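Local coordinates for SAM-dependent methyltransferase (Pyrococcus horikoshii, PDB 1WZN), which transfers a methyl group from S-adenosyl-L-methionine to an acceptor, and binds S-adenosyl-L-homocysteine, the product left by the cofactor, at the interface of chains A and B. Sequence-based numbering; all coordinates share one arbitrary frame. Chains: chain A/B, SAM-dependent methyltransferase.

Contact 1: the interface of chains A and B. Residues chain A 176-180; chain B 238-239.
B:Pro238 presses on the turn A:Glu177 to A:Val180, where chain A leaves an extended strand (A:Glu177 phi -124°, psi 87°) for helix-like backbone angles at A:Pro178 and A:Ala179. The carbonyl O of B:Pro238 points into this turn. It accepts a weak hydrogen bond from the backbone N of A:Ala179, 3.3 Å from N to O and bent to 129° at the hydrogen. The methyl CB of A:Ala179 lies 3.2 Å from the same O of B:Pro238. The side chains of A:Glu177 and B:Pro238 run side by side and point the same way. A:Glu177 has CG anti to its carbonyl carbon and an extended chain beyond, which lays the carboxylate along the proline ring. Its CD is 3.7 Å from CB of B:Pro238, and OE2 of the carboxylate is 3.4 Å from that CB. This is packing of a carboxylate against a ring carbon. A:Val180 comes from the far end of the turn, with its methyl CG2 4.1 Å from CA of B:Pro238. B:Asn239 comes near the end of the strand at A:Val176, but its side-chain OD1 and the backbone O there are both acceptors and form no bond. The patch hides 177 Å² of protein surface. On chain A it spans the end of strand 166-177 and the loop before strand 182-192; on chain B it is a loop before strand 242-248.

Contact 2: the interface of chains A and B. Residues chain A 121, 125, 181, 210, 214, 217-218; chain B 211, 213, 216-217.
B:Arg213, on helix 212-220, reaches between A:Glu121 and A:Gln181, at a pairing of two class I-like SAM-dependent methyltransferase subunits. Its CG is anti to its backbone N (chi1 170°), which sends the chain into this slot. CB packs beside the amide of A:Gln181, 3.8 Å from CD. CG and CD run past the A:Glu121 carboxylate. The chain then bends at chi3 (-57°). NE makes a long salt bridge to OE2 of A:Glu121, 3.9 Å away. The guanidinium has CB of A:Glu121 over one face and CD of A:Gln181 over the other, both toward the rim. Its tip comes up against the A:Tyr210 ring. NH2 bonds at the guanidinium edge to water 1, 2.9 Å from its O, and that water also binds the backbone O of A:Gln181. The backbone N of B:Arg213 donates to OE1 of A:Gln181 (3.1 Å). NE2 of A:Gln181 donates to OE1 of A:Glu214, which may steady the amide, though the placement of this carboxylate against B:Thr211 is doubtful. B:Arg216 meets A:Glu121 tip to tip, its NH2 bonding to OE1 (2.8 Å) and OE2 (3.0 Å), with carboxylate and guanidinium planes 87° apart. An alanine in place of A:Glu121 would probably leave NH2 of B:Arg216 without its charged mate and open a gap beside CG and CD of B:Arg213. B:Leu217 puts CD1 4.0 Å from CD2 of A:Leu218, the two side chains crossing at about a right angle.

Contact 1: the interface of chains A and B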
# COMPACT_ATOMS: atom_id res chain seq x y z
N VAL A 176 -14.88 7.34 -5.83
CA VAL A 176 -14.72 8.21 -6.99
C VAL A 176 -15.15 7.59 -8.31
O VAL A 176 -14.96 6.40 -8.55
CB VAL A 176 -13.25 8.65 -7.12
CG1 VAL A 176 -13.08 9.61 -8.29
CG2 VAL A 176 -12.77 9.28 -5.83
N GLU A 177 -15.75 8.43 -9.16
CA GLU A 177 -16.19 8.04 -10.49
C GLU A 177 -15.48 9.05 -11.40
O GLU A 177 -16.03 10.10 -11.73
CB GLU A 177 -17.71 8.18 -10.63
CG GLU A 177 -18.50 7.35 -9.62
CD GLU A 177 -19.99 7.52 -9.77
OE1 GLU A 177 -20.47 8.68 -9.79
OE2 GLU A 177 -20.70 6.49 -9.87
N PRO A 178 -14.24 8.73 -11.79
CA PRO A 178 -13.39 9.57 -12.65
C PRO A 178 -13.99 10.04 -13.96
O PRO A 178 -13.87 11.22 -14.32
CB PRO A 178 -12.15 8.70 -12.85
CG PRO A 178 -12.48 7.26 -12.59
CD PRO A 178 -13.65 7.39 -11.64
N ALA A 179 -14.63 9.12 -14.69
CA ALA A 179 -15.22 9.44 -15.98
C ALA A 179 -16.12 10.67 -15.94
O ALA A 179 -16.00 11.56 -16.79
CB ALA A 179 -16.01 8.24 -16.49
N VAL A 180 -17.02 10.71 -14.96
CA VAL A 180 -17.94 11.82 -14.83
C VAL A 180 -17.48 12.86 -13.81
O VAL A 180 -18.22 13.78 -13.46
CB VAL A 180 -19.35 11.32 -14.46
CG1 VAL A 180 -19.92 10.49 -15.61
CG2 VAL A 180 -19.30 10.49 -13.18
N PRO B 238 -19.82 6.09 -15.54
CA PRO B 238 -19.13 6.58 -14.34
C PRO B 238 -17.72 6.07 -14.10
O PRO B 238 -16.84 6.83 -13.69
CB PRO B 238 -20.08 6.17 -13.22
CG PRO B 238 -21.42 6.33 -13.86
CD PRO B 238 -21.20 5.69 -15.22
N ASN B 239 -17.48 4.79 -14.37
CA ASN B 239 -16.16 4.23 -14.12
C ASN B 239 -15.25 3.97 -15.31
O ASN B 239 -14.24 3.27 -15.18
CB ASN B 239 -16.31 2.94 -13.30
CG ASN B 239 -16.94 3.19 -11.94
OD1 ASN B 239 -16.36 3.88 -11.10
ND2 ASN B 239 -18.13 2.64 -11.73

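Contact 2: the interface of chains A and B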
# COMPACT_ATOMS: atom_id res chain seq x y z
N GLU A 121 -20.93 21.36 -13.51
CA GLU A 121 -20.54 22.38 -14.47
C GLU A 121 -21.59 23.46 -14.74
O GLU A 121 -21.28 24.65 -14.70
CB GLU A 121 -20.13 21.74 -15.80
CG GLU A 121 -19.43 22.71 -16.74
CD GLU A 121 -19.03 22.09 -18.06
OE1 GLU A 121 -19.93 21.71 -18.84
OE2 GLU A 121 -17.82 21.96 -18.32
N ARG A 125 -21.34 27.46 -13.61
CA ARG A 125 -21.38 28.59 -14.54
C ARG A 125 -22.44 29.58 -14.07
O ARG A 125 -22.24 30.79 -14.14
CB ARG A 125 -21.73 28.13 -15.96
CG ARG A 125 -20.66 27.31 -16.66
CD ARG A 125 -20.97 27.19 -18.15
NE ARG A 125 -19.93 26.49 -18.88
CZ ARG A 125 -19.78 26.54 -20.21
NH1 ARG A 125 -20.62 27.26 -20.94
NH2 ARG A 125 -18.81 25.86 -20.80
N GLN A 181 -16.24 12.71 -13.33
CA GLN A 181 -15.67 13.64 -12.37
C GLN A 181 -16.56 13.86 -11.14
O GLN A 181 -16.84 14.99 -10.74
CB GLN A 181 -15.39 14.98 -13.07
CG GLN A 181 -14.23 14.90 -14.07
CD GLN A 181 -14.13 16.12 -14.96
OE1 GLN A 181 -14.44 16.06 -16.15
NE2 GLN A 181 -13.72 17.25 -14.39
N TYR A 210 -12.83 19.08 -10.02
CA TYR A 210 -12.36 20.07 -10.99
C TYR A 210 -10.86 20.29 -10.88
O TYR A 210 -10.30 20.21 -9.79
CB TYR A 210 -13.04 21.42 -10.74
CG TYR A 210 -14.53 21.46 -10.96
CD1 TYR A 210 -15.07 21.48 -12.24
CD2 TYR A 210 -15.41 21.54 -9.88
CE1 TYR A 210 -16.44 21.58 -12.45
CE2 TYR A 210 -16.78 21.63 -10.07
CZ TYR A 210 -17.29 21.65 -11.36
OH TYR A 210 -18.64 21.73 -11.55
N GLU A 214 -9.63 23.88 -15.28
CA GLU A 214 -11.07 23.78 -15.55
C GLU A 214 -11.80 24.97 -14.94
O GLU A 214 -12.62 25.61 -15.60
CB GLU A 214 -11.66 22.52 -14.93
CG GLU A 214 -11.48 21.26 -15.72
CD GLU A 214 -12.05 20.08 -14.97
OE1 GLU A 214 -12.25 19.02 -15.58
OE2 GLU A 214 -12.32 20.21 -13.77
N LEU A 217 -11.05 28.16 -16.87
CA LEU A 217 -11.77 28.19 -18.15
C LEU A 217 -13.24 28.52 -17.94
O LEU A 217 -13.85 29.22 -18.75
CB LEU A 217 -11.66 26.83 -18.86
CG LEU A 217 -10.29 26.41 -19.39
CD1 LEU A 217 -10.37 24.97 -19.89
CD2 LEU A 217 -9.85 27.35 -20.51
N LEU A 218 -13.82 28.01 -16.86
CA LEU A 218 -15.22 28.28 -16.58
C LEU A 218 -15.41 29.70 -16.06
O LEU A 218 -16.42 30.34 -16.34
CB LEU A 218 -15.76 27.26 -15.57
CG LEU A 218 -15.85 25.82 -16.09
CD1 LEU A 218 -16.05 24.86 -14.92
CD2 LEU A 218 -16.98 25.71 -17.09
N THR B 211 -8.80 16.57 -17.97
CA THR B 211 -9.96 15.78 -17.60
C THR B 211 -10.84 15.78 -18.85
O THR B 211 -10.61 16.57 -19.77
CB THR B 211 -10.75 16.43 -16.47
OG1 THR B 211 -11.18 17.73 -16.91
CG2 THR B 211 -9.89 16.57 -15.22
N ARG B 213 -13.95 16.78 -19.18
CA ARG B 213 -14.65 18.06 -19.20
C ARG B 213 -13.76 19.16 -19.73
O ARG B 213 -14.19 20.01 -20.51
CB ARG B 213 -15.12 18.41 -17.79
CG ARG B 213 -15.65 19.82 -17.60
CD ARG B 213 -16.21 19.95 -16.18
NE ARG B 213 -17.25 18.95 -15.95
CZ ARG B 213 -17.54 18.42 -14.77
NH1 ARG B 213 -16.87 18.80 -13.69
NH2 ARG B 213 -18.49 17.51 -14.66
N ARG B 216 -13.33 18.88 -23.49
CA ARG B 216 -14.57 19.28 -24.15
C ARG B 216 -14.70 20.80 -24.17
O ARG B 216 -15.15 21.38 -25.15
CB ARG B 216 -15.79 18.66 -23.46
CG ARG B 216 -17.12 19.21 -23.99
CD ARG B 216 -18.34 18.47 -23.45
NE ARG B 216 -18.45 18.52 -21.99
CZ ARG B 216 -18.48 19.64 -21.27
NH1 ARG B 216 -18.42 20.82 -21.86
NH2 ARG B 216 -18.59 19.57 -19.96
N LEU B 217 -14.31 21.44 -23.07
CA LEU B 217 -14.37 22.90 -22.97
C LEU B 217 -13.50 23.57 -24.03
O LEU B 217 -13.95 24.49 -24.72
CB LEU B 217 -13.93 23.37 -21.59
CG LEU B 217 -14.93 23.16 -20.45
CD1 LEU B 217 -14.28 23.57 -19.13
CD2 LEU B 217 -16.18 24.00 -20.71
O HOH W 1 -18.82 16.71 -11.93

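The C-alpha centres of contact 1 and contact 2 are about 14 Å apart. They are neighbouring patches of one two-fold symmetric interface, so each recurs with the chains exchanged. They share no residue, but the loop between strands 166-177 and 182-192 of chain A serves both: A:Val180 belongs to contact 1 and A:Gln181 to contact 2. Contact 1 is mainly loop packing, while contact 2 brings in helices 121-134 and 212-219 of chain A, with charged and polar bonds. Together they could hold the two subunits in register. The deposited assembly has six copies; the structure alone does not show which pairing matters in solution.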